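Local coordinates for penicillin-binding protein PbpB (Mycobacterium tuberculosis, PDB 6KGU) that synthesises cross-linked peptidoglycan for the mycobacterial cell wall from lipid-linked intermediates and binds penicillin and related beta-lactams, at residues Y397-P409 / D429-R443. Numbering follows the deposited sequence.
Sequences YQAIANDGVRVPP and DDIRVVSAQTAQTVR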
ATOM      1  N   TYR A 397       4.174  -6.599   1.915  1.00 27.71           N
ATOM      2  CA  TYR A 397       3.668  -7.759   1.193  1.00 28.65           C
ATOM      3  C   TYR A 397       4.447  -7.975  -0.100  1.00 28.38           C
ATOM      4  O   TYR A 397       4.544  -9.108  -0.586  1.00 28.03           O
ATOM      5  CB  TYR A 397       2.159  -7.594   0.948  1.00 24.58           C
ATOM      6  CG  TYR A 397       1.374  -7.865   2.215  1.00 26.85           C
ATOM      7  CD1 TYR A 397       1.444  -6.991   3.298  1.00 28.40           C
ATOM      8  CD2 TYR A 397       0.596  -9.020   2.353  1.00 26.38           C
ATOM      9  CE1 TYR A 397       0.744  -7.244   4.490  1.00 24.60           C
ATOM     10  CE2 TYR A 397      -0.094  -9.287   3.534  1.00 27.16           C
ATOM     11  CZ  TYR A 397      -0.012  -8.392   4.599  1.00 27.35           C
ATOM     12  OH  TYR A 397      -0.697  -8.631   5.772  1.00 26.44           O
ATOM     13  N   GLN A 398       5.048  -6.908  -0.635  1.00 26.62           N
ATOM     14  CA  GLN A 398       5.930  -7.057  -1.792  1.00 27.25           C
ATOM     15  C   GLN A 398       7.136  -7.926  -1.460  1.00 26.82           C
ATOM     16  O   GLN A 398       7.595  -8.715  -2.302  1.00 26.31           O
ATOM     17  CB  GLN A 398       6.377  -5.680  -2.292  1.00 25.60           C
ATOM     18  CG  GLN A 398       7.236  -5.739  -3.549  1.00 25.85           C
ATOM     19  CD  GLN A 398       8.678  -6.002  -3.241  1.00 26.41           C
ATOM     20  OE1 GLN A 398       9.155  -5.703  -2.140  1.00 28.78           O
ATOM     21  NE2 GLN A 398       9.384  -6.590  -4.194  1.00 28.28           N
ATOM     22  N   ALA A 399       7.675  -7.787  -0.241  1.00 26.84           N
ATOM     23  CA  ALA A 399       8.816  -8.606   0.164  1.00 24.32           C
ATOM     24  C   ALA A 399       8.471 -10.086   0.087  1.00 28.59           C
ATOM     25  O   ALA A 399       9.264 -10.908  -0.395  1.00 26.24           O
ATOM     26  CB  ALA A 399       9.247  -8.249   1.592  1.00 27.01           C
ATOM     27  N   ILE A 400       7.285 -10.440   0.586  1.00 26.37           N
ATOM     28  CA  ILE A 400       6.841 -11.824   0.590  1.00 24.31           C
ATOM     29  C   ILE A 400       6.489 -12.272  -0.822  1.00 28.12           C
ATOM     30  O   ILE A 400       6.739 -13.419  -1.210  1.00 28.11           O
ATOM     31  CB  ILE A 400       5.648 -11.952   1.560  1.00 30.14           C
ATOM     32  CG1 ILE A 400       6.129 -11.775   3.007  1.00 26.98           C
ATOM     33  CG2 ILE A 400       4.892 -13.265   1.343  1.00 29.39           C
ATOM     34  CD1 ILE A 400       7.162 -12.837   3.436  1.00 31.07           C
ATOM     35  N   ALA A 401       5.896 -11.373  -1.609  1.00 26.76           N
ATOM     36  CA  ALA A 401       5.610 -11.680  -3.007  1.00 27.96           C
ATOM     37  C   ALA A 401       6.894 -11.991  -3.782  1.00 29.26           C
ATOM     38  O   ALA A 401       6.914 -12.883  -4.635  1.00 30.17           O
ATOM     39  CB  ALA A 401       4.884 -10.499  -3.651  1.00 24.17           C
ATOM     40  N   ASN A 402       7.971 -11.264  -3.495  1.00 27.24           N
ATOM     41  CA  ASN A 402       9.222 -11.408  -4.239  1.00 30.88           C
ATOM     42  C   ASN A 402      10.158 -12.408  -3.568  1.00 31.37           C
ATOM     43  O   ASN A 402      11.369 -12.174  -3.457  1.00 28.94           O
ATOM     44  CB  ASN A 402       9.881 -10.037  -4.397  1.00 27.99           C
ATOM     45  CG  ASN A 402      11.058 -10.054  -5.353  1.00 32.25           C
ATOM     46  OD1 ASN A 402      11.018 -10.691  -6.416  1.00 31.42           O
ATOM     47  ND2 ASN A 402      12.123  -9.352  -4.975  1.00 31.53           N
ATOM     48  N   ASP A 403       9.593 -13.522  -3.077  1.00 28.44           N
ATOM     49  CA  ASP A 403      10.376 -14.645  -2.567  1.00 29.52           C
ATOM     50  C   ASP A 403      11.284 -14.213  -1.426  1.00 30.80           C
ATOM     51  O   ASP A 403      12.403 -14.706  -1.282  1.00 31.52           O
ATOM     52  CB  ASP A 403      11.184 -15.317  -3.687  1.00 30.19           C
ATOM     53  CG  ASP A 403      10.371 -16.401  -4.412  1.00 35.76           C
ATOM     54  OD1 ASP A 403       9.268 -16.734  -3.920  1.00 33.60           O
ATOM     55  OD2 ASP A 403      10.828 -16.914  -5.453  1.00 43.86           O
ATOM     56  N   GLY A 404      10.792 -13.280  -0.608  1.00 31.58           N
ATOM     57  CA  GLY A 404      11.476 -12.866   0.601  1.00 28.87           C
ATOM     58  C   GLY A 404      12.369 -11.653   0.454  1.00 28.09           C
ATOM     59  O   GLY A 404      12.940 -11.205   1.453  1.00 30.35           O
ATOM     60  N   VAL A 405      12.515 -11.104  -0.748  1.00 26.73           N
ATOM     61  CA  VAL A 405      13.431  -9.991  -0.977  1.00 27.69           C
ATOM     62  C   VAL A 405      12.614  -8.717  -1.158  1.00 27.05           C
ATOM     63  O   VAL A 405      11.928  -8.540  -2.172  1.00 29.14           O
ATOM     64  CB  VAL A 405      14.347 -10.240  -2.180  1.00 28.63           C
ATOM     65  CG1 VAL A 405      15.194  -9.019  -2.426  1.00 28.10           C
ATOM     66  CG2 VAL A 405      15.217 -11.472  -1.925  1.00 27.13           C
ATOM     67  N   ARG A 406      12.707  -7.822  -0.181  1.00 29.53           N
ATOM     68  CA  ARG A 406      12.010  -6.549  -0.260  1.00 29.04           C
ATOM     69  C   ARG A 406      12.762  -5.615  -1.190  1.00 34.19           C
ATOM     70  O   ARG A 406      13.982  -5.460  -1.073  1.00 34.28           O
ATOM     71  CB  ARG A 406      11.890  -5.926   1.124  1.00 28.75           C
ATOM     72  CG  ARG A 406      10.981  -4.692   1.176  1.00 26.18           C
ATOM     73  CD  ARG A 406      10.632  -4.361   2.611  1.00 29.04           C
ATOM     74  NE  ARG A 406      11.778  -3.947   3.421  1.00 26.86           N
ATOM     75  CZ  ARG A 406      12.321  -2.729   3.406  1.00 32.20           C
ATOM     76  NH1 ARG A 406      11.842  -1.783   2.607  1.00 27.97           N
ATOM     77  NH2 ARG A 406      13.343  -2.450   4.202  1.00 32.12           N
ATOM     78  N   VAL A 407      12.039  -5.011  -2.125  1.00 28.54           N
ATOM     79  CA  VAL A 407      12.613  -4.018  -3.025  1.00 29.35           C
ATOM     80  C   VAL A 407      11.869  -2.710  -2.766  1.00 33.57           C
ATOM     81  O   VAL A 407      10.681  -2.593  -3.107  1.00 28.41           O
ATOM     82  CB  VAL A 407      12.517  -4.458  -4.497  1.00 31.58           C
ATOM     83  CG1 VAL A 407      13.181  -3.417  -5.426  1.00 32.75           C
ATOM     84  CG2 VAL A 407      13.169  -5.842  -4.701  1.00 31.55           C
ATOM     85  N   PRO A 408      12.517  -1.715  -2.165  1.00 28.21           N
ATOM     86  CA  PRO A 408      11.835  -0.453  -1.850  1.00 27.28           C
ATOM     87  C   PRO A 408      11.145   0.117  -3.077  1.00 31.05           C
ATOM     88  O   PRO A 408      11.727   0.162  -4.170  1.00 30.70           O
ATOM     89  CB  PRO A 408      12.982   0.448  -1.377  1.00 34.23           C
ATOM     90  CG  PRO A 408      13.992  -0.529  -0.804  1.00 32.44           C
ATOM     91  CD  PRO A 408      13.931  -1.698  -1.763  1.00 29.54           C
ATOM     92  N   PRO A 409       9.882   0.514  -2.949  1.00 34.33           N
ATOM     93  CA  PRO A 409       9.127   0.961  -4.122  1.00 28.89           C
ATOM     94  C   PRO A 409       9.679   2.255  -4.687  1.00 31.48           C
ATOM     95  O   PRO A 409      10.200   3.101  -3.961  1.00 27.65           O
ATOM     96  CB  PRO A 409       7.703   1.157  -3.577  1.00 32.30           C
ATOM     97  CG  PRO A 409       7.879   1.334  -2.118  1.00 34.92           C
ATOM     98  CD  PRO A 409       9.071   0.526  -1.723  1.00 29.31           C
ATOM     99  N   ASP A 429      18.721  -1.112  -3.649  1.00 37.15           N
ATOM    100  CA  ASP A 429      19.308  -2.385  -3.260  1.00 41.13           C
ATOM    101  C   ASP A 429      18.271  -3.314  -2.625  1.00 40.20           C
ATOM    102  O   ASP A 429      17.445  -2.881  -1.813  1.00 41.67           O
ATOM    103  CB  ASP A 429      20.466  -2.152  -2.294  1.00 44.58           C
ATOM    104  CG  ASP A 429      21.754  -1.783  -3.019  1.00 55.07           C
ATOM    105  OD1 ASP A 429      21.968  -2.280  -4.145  1.00 54.65           O
ATOM    106  OD2 ASP A 429      22.545  -0.990  -2.471  1.00 56.64           O
ATOM    107  N   ASP A 430      18.337  -4.593  -3.021  1.00 40.57           N
ATOM    108  CA  ASP A 430      17.599  -5.688  -2.405  1.00 43.99           C
ATOM    109  C   ASP A 430      17.761  -5.695  -0.891  1.00 45.02           C
ATOM    110  O   ASP A 430      18.816  -5.342  -0.353  1.00 44.74           O
ATOM    111  CB  ASP A 430      18.107  -7.037  -2.932  1.00 37.21           C
ATOM    112  CG  ASP A 430      17.620  -7.359  -4.327  1.00 42.64           C
ATOM    113  OD1 ASP A 430      16.804  -6.604  -4.898  1.00 49.36           O
ATOM    114  OD2 ASP A 430      18.052  -8.401  -4.857  1.00 48.36           O
ATOM    115  N   ILE A 431      16.714  -6.150  -0.205  1.00 36.54           N
ATOM    116  CA  ILE A 431      16.751  -6.386   1.234  1.00 33.17           C
ATOM    117  C   ILE A 431      16.129  -7.752   1.502  1.00 37.64           C
ATOM    118  O   ILE A 431      14.905  -7.914   1.390  1.00 32.93           O
ATOM    119  CB  ILE A 431      16.025  -5.294   2.032  1.00 40.36           C
ATOM    120  CG1 ILE A 431      16.572  -3.916   1.651  1.00 41.95           C
ATOM    121  CG2 ILE A 431      16.158  -5.570   3.527  1.00 31.23           C
ATOM    122  CD1 ILE A 431      15.691  -2.784   2.044  1.00 37.72           C
ATOM    123  N   ARG A 432      16.967  -8.724   1.865  1.00 34.43           N
ATOM    124  CA  ARG A 432      16.528 -10.068   2.228  1.00 34.88           C
ATOM    125  C   ARG A 432      15.839 -10.022   3.590  1.00 38.58           C
ATOM    126  O   ARG A 432      16.475  -9.704   4.600  1.00 38.15           O
ATOM    127  CB  ARG A 432      17.739 -11.003   2.238  1.00 37.62           C
ATOM    128  CG  ARG A 432      17.545 -12.382   2.905  1.00 42.52           C
ATOM    129  CD  ARG A 432      16.663 -13.313   2.090  1.00 34.23           C
ATOM    130  NE  ARG A 432      17.152 -13.537   0.731  1.00 31.75           N
ATOM    131  CZ  ARG A 432      16.446 -14.157  -0.205  1.00 31.99           C
ATOM    132  NH1 ARG A 432      15.218 -14.612   0.073  1.00 32.23           N
ATOM    133  NH2 ARG A 432      16.940 -14.304  -1.425  1.00 33.60           N
ATOM    134  N   VAL A 433      14.538 -10.309   3.621  1.00 33.36           N
ATOM    135  CA  VAL A 433      13.751 -10.321   4.856  1.00 33.35           C
ATOM    136  C   VAL A 433      13.581 -11.737   5.396  1.00 31.78           C
ATOM    137  O   VAL A 433      13.787 -11.990   6.580  1.00 28.68           O
ATOM    138  CB  VAL A 433      12.372  -9.660   4.623  1.00 30.24           C
ATOM    139  CG1 VAL A 433      11.549  -9.693   5.910  1.00 29.25           C
ATOM    140  CG2 VAL A 433      12.516  -8.233   4.074  1.00 30.71           C
ATOM    141  N   VAL A 434      13.149 -12.659   4.543  1.00 30.97           N
ATOM    142  CA  VAL A 434      13.032 -14.072   4.871  1.00 33.66           C
ATOM    143  C   VAL A 434      13.490 -14.852   3.650  1.00 33.19           C
ATOM    144  O   VAL A 434      13.650 -14.294   2.564  1.00 30.58           O
ATOM    145  CB  VAL A 434      11.590 -14.478   5.252  1.00 29.94           C
ATOM    146  CG1 VAL A 434      11.131 -13.753   6.501  1.00 30.09           C
ATOM    147  CG2 VAL A 434      10.650 -14.230   4.061  1.00 26.00           C
ATOM    148  N   SER A 435      13.679 -16.164   3.824  1.00 32.23           N
ATOM    149  CA  SER A 435      14.113 -16.979   2.698  1.00 26.64           C
ATOM    150  C   SER A 435      12.993 -17.111   1.666  1.00 31.93           C
ATOM    151  O   SER A 435      11.816 -16.835   1.939  1.00 29.64           O
ATOM    152  CB  SER A 435      14.552 -18.375   3.161  1.00 33.79           C
ATOM    153  OG  SER A 435      13.440 -19.174   3.560  1.00 31.20           O
ATOM    154  N   ALA A 436      13.376 -17.544   0.456  1.00 30.86           N
ATOM    155  CA  ALA A 436      12.369 -17.826  -0.567  1.00 28.96           C
ATOM    156  C   ALA A 436      11.379 -18.868  -0.074  1.00 34.67           C
ATOM    157  O   ALA A 436      10.165 -18.740  -0.287  1.00 32.39           O
ATOM    158  CB  ALA A 436      13.035 -18.289  -1.860  1.00 30.70           C
ATOM    159  N   GLN A 437      11.877 -19.894   0.630  1.00 34.82           N
ATOM    160  CA  GLN A 437      11.037 -20.973   1.122  1.00 31.72           C
ATOM    161  C   GLN A 437      10.023 -20.465   2.142  1.00 29.61           C
ATOM    162  O   GLN A 437       8.867 -20.894   2.143  1.00 30.45           O
ATOM    163  CB  GLN A 437      11.919 -22.088   1.705  1.00 32.89           C
ATOM    164  CG  GLN A 437      11.145 -23.095   2.541  1.00 36.93           C
ATOM    165  CD  GLN A 437      10.254 -23.998   1.684  1.00 49.89           C
ATOM    166  OE1 GLN A 437       9.301 -24.583   2.185  1.00 58.48           O
ATOM    167  NE2 GLN A 437      10.531 -24.065   0.402  1.00 50.76           N
ATOM    168  N   THR A 438      10.475 -19.583   3.038  1.00 33.08           N
ATOM    169  CA  THR A 438       9.560 -18.963   3.992  1.00 30.71           C
ATOM    170  C   THR A 438       8.513 -18.125   3.269  1.00 27.82           C
ATOM    171  O   THR A 438       7.305 -18.268   3.516  1.00 29.42           O
ATOM    172  CB  THR A 438      10.340 -18.100   4.984  1.00 30.62           C
ATOM    173  OG1 THR A 438      11.157 -18.928   5.809  1.00 27.58           O
ATOM    174  CG2 THR A 438       9.379 -17.314   5.891  1.00 26.25           C
ATOM    175  N   ALA A 439       8.954 -17.246   2.373  1.00 27.97           N
ATOM    176  CA  ALA A 439       8.033 -16.404   1.619  1.00 29.85           C
ATOM    177  C   ALA A 439       6.963 -17.228   0.908  1.00 33.86           C
ATOM    178  O   ALA A 439       5.779 -16.879   0.940  1.00 28.66           O
ATOM    179  CB  ALA A 439       8.813 -15.563   0.613  1.00 27.01           C
ATOM    180  N   GLN A 440       7.361 -18.320   0.250  1.00 30.23           N
ATOM    181  CA  GLN A 440       6.391 -19.162  -0.447  1.00 33.87           C
ATOM    182  C   GLN A 440       5.399 -19.783   0.526  1.00 35.42           C
ATOM    183  O   GLN A 440       4.206 -19.898   0.223  1.00 29.61           O
ATOM    184  CB  GLN A 440       7.123 -20.249  -1.246  1.00 31.83           C
ATOM    185  CG  GLN A 440       7.839 -19.690  -2.481  1.00 37.15           C
ATOM    186  CD  GLN A 440       9.045 -20.509  -2.888  1.00 42.54           C
ATOM    187  OE1 GLN A 440       9.176 -21.664  -2.501  1.00 44.90           O
ATOM    188  NE2 GLN A 440       9.934 -19.911  -3.665  1.00 35.35           N
ATOM    189  N   THR A 441       5.878 -20.175   1.707  1.00 31.64           N
ATOM    190  CA  THR A 441       5.008 -20.759   2.718  1.00 32.17           C
ATOM    191  C   THR A 441       4.017 -19.734   3.268  1.00 32.23           C
ATOM    192  O   THR A 441       2.835 -20.047   3.466  1.00 30.02           O
ATOM    193  CB  THR A 441       5.873 -21.358   3.832  1.00 36.35           C
ATOM    194  OG1 THR A 441       6.558 -22.506   3.317  1.00 35.46           O
ATOM    195  CG2 THR A 441       5.041 -21.771   5.036  1.00 30.84           C
ATOM    196  N   VAL A 442       4.465 -18.500   3.498  1.00 27.23           N
ATOM    197  CA  VAL A 442       3.558 -17.483   4.025  1.00 27.76           C
ATOM    198  C   VAL A 442       2.488 -17.122   2.988  1.00 26.75           C
ATOM    199  O   VAL A 442       1.309 -16.976   3.325  1.00 32.67           O
ATOM    200  CB  VAL A 442       4.355 -16.246   4.482  1.00 32.29           C
ATOM    201  CG1 VAL A 442       3.414 -15.081   4.789  1.00 26.42           C
ATOM    202  CG2 VAL A 442       5.236 -16.585   5.714  1.00 30.75           C
ATOM    203  N   ARG A 443       2.881 -16.983   1.719  1.00 25.19           N
ATOM    204  CA  ARG A 443       1.921 -16.748   0.633  1.00 29.03           C
ATOM    205  C   ARG A 443       0.845 -17.823   0.595  1.00 32.67           C
ATOM    206  O   ARG A 443      -0.346 -17.521   0.443  1.00 30.42           O
ATOM    207  CB  ARG A 443       2.629 -16.716  -0.734  1.00 32.47           C
ATOM    208  CG  ARG A 443       3.539 -15.542  -0.980  1.00 35.92           C
ATOM    209  CD  ARG A 443       3.765 -15.302  -2.480  1.00 35.47           C
ATOM    210  NE  ARG A 443       4.304 -16.443  -3.220  1.00 34.15           N
ATOM    211  CZ  ARG A 443       5.601 -16.640  -3.465  1.00 35.65           C
ATOM    212  NH1 ARG A 443       6.509 -15.808  -2.980  1.00 33.56           N
ATOM    213  NH2 ARG A 443       5.995 -17.681  -4.178  1.00 34.93           N
TER
HETATM  214  O   HOH W   1      14.566  -8.659  -6.418  1.00 37.62           O
HETATM  215  O   HOH W   2      14.908 -15.204  -3.448  1.00 39.20           O
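Ile400, near the end of helix 390-401, spreads its two branches over the segment 434-443: CD1 touches Val434 CG2 at 3.8 Å, and CG2, anti to the backbone N (chi1 -70°), lies against Arg443 CG on helix 436-445. Ile273 and Ile501 also touch the Ile400 side chain. The axes of the short helical segments approach to 9.2 Å and cross at -111°. Ala439 turns its CB into the bend after the first helix, 3.3 Å from Gly404 N. Gly404, in the type I' turn 402-405, has a positive phi and packs its CA against Val434 O in a CA-H...O contact.

Beyond the turn, strands 405-406 and 431-432 pair antiparallel. Gly404 O takes Val433 N at 2.8 Å, and Arg406 and Ile431 exchange both backbone bonds. On one face of this pair, Ile431 CD1 covers one face of the Arg406 guanidinium, whose NE is held by Lys347 O. On the other, Val405 CG2 sits 3.3 Å above the centre of the Arg432 guanidinium, whose NH1 bonds Val434 O.

At the polar edge, Arg443 NH1 reaches Ile400 O in the guanidinium plane (3.0 Å) and forms a salt bridge with Asp403 OD1 (3.1 Å); its NE goes to Ala504 O. Gln440 NE2 meets OD1 from the opposite face of the carboxylate, so two donors share one carboxylate oxygen. Ser435 OG N-caps the second helix through Thr438 N. The whole is a helix-turn-strand unit joined to a strand-loop-helix unit by a two-stranded antiparallel sheet, within the transpeptidase domain and away from the probable active-site serine.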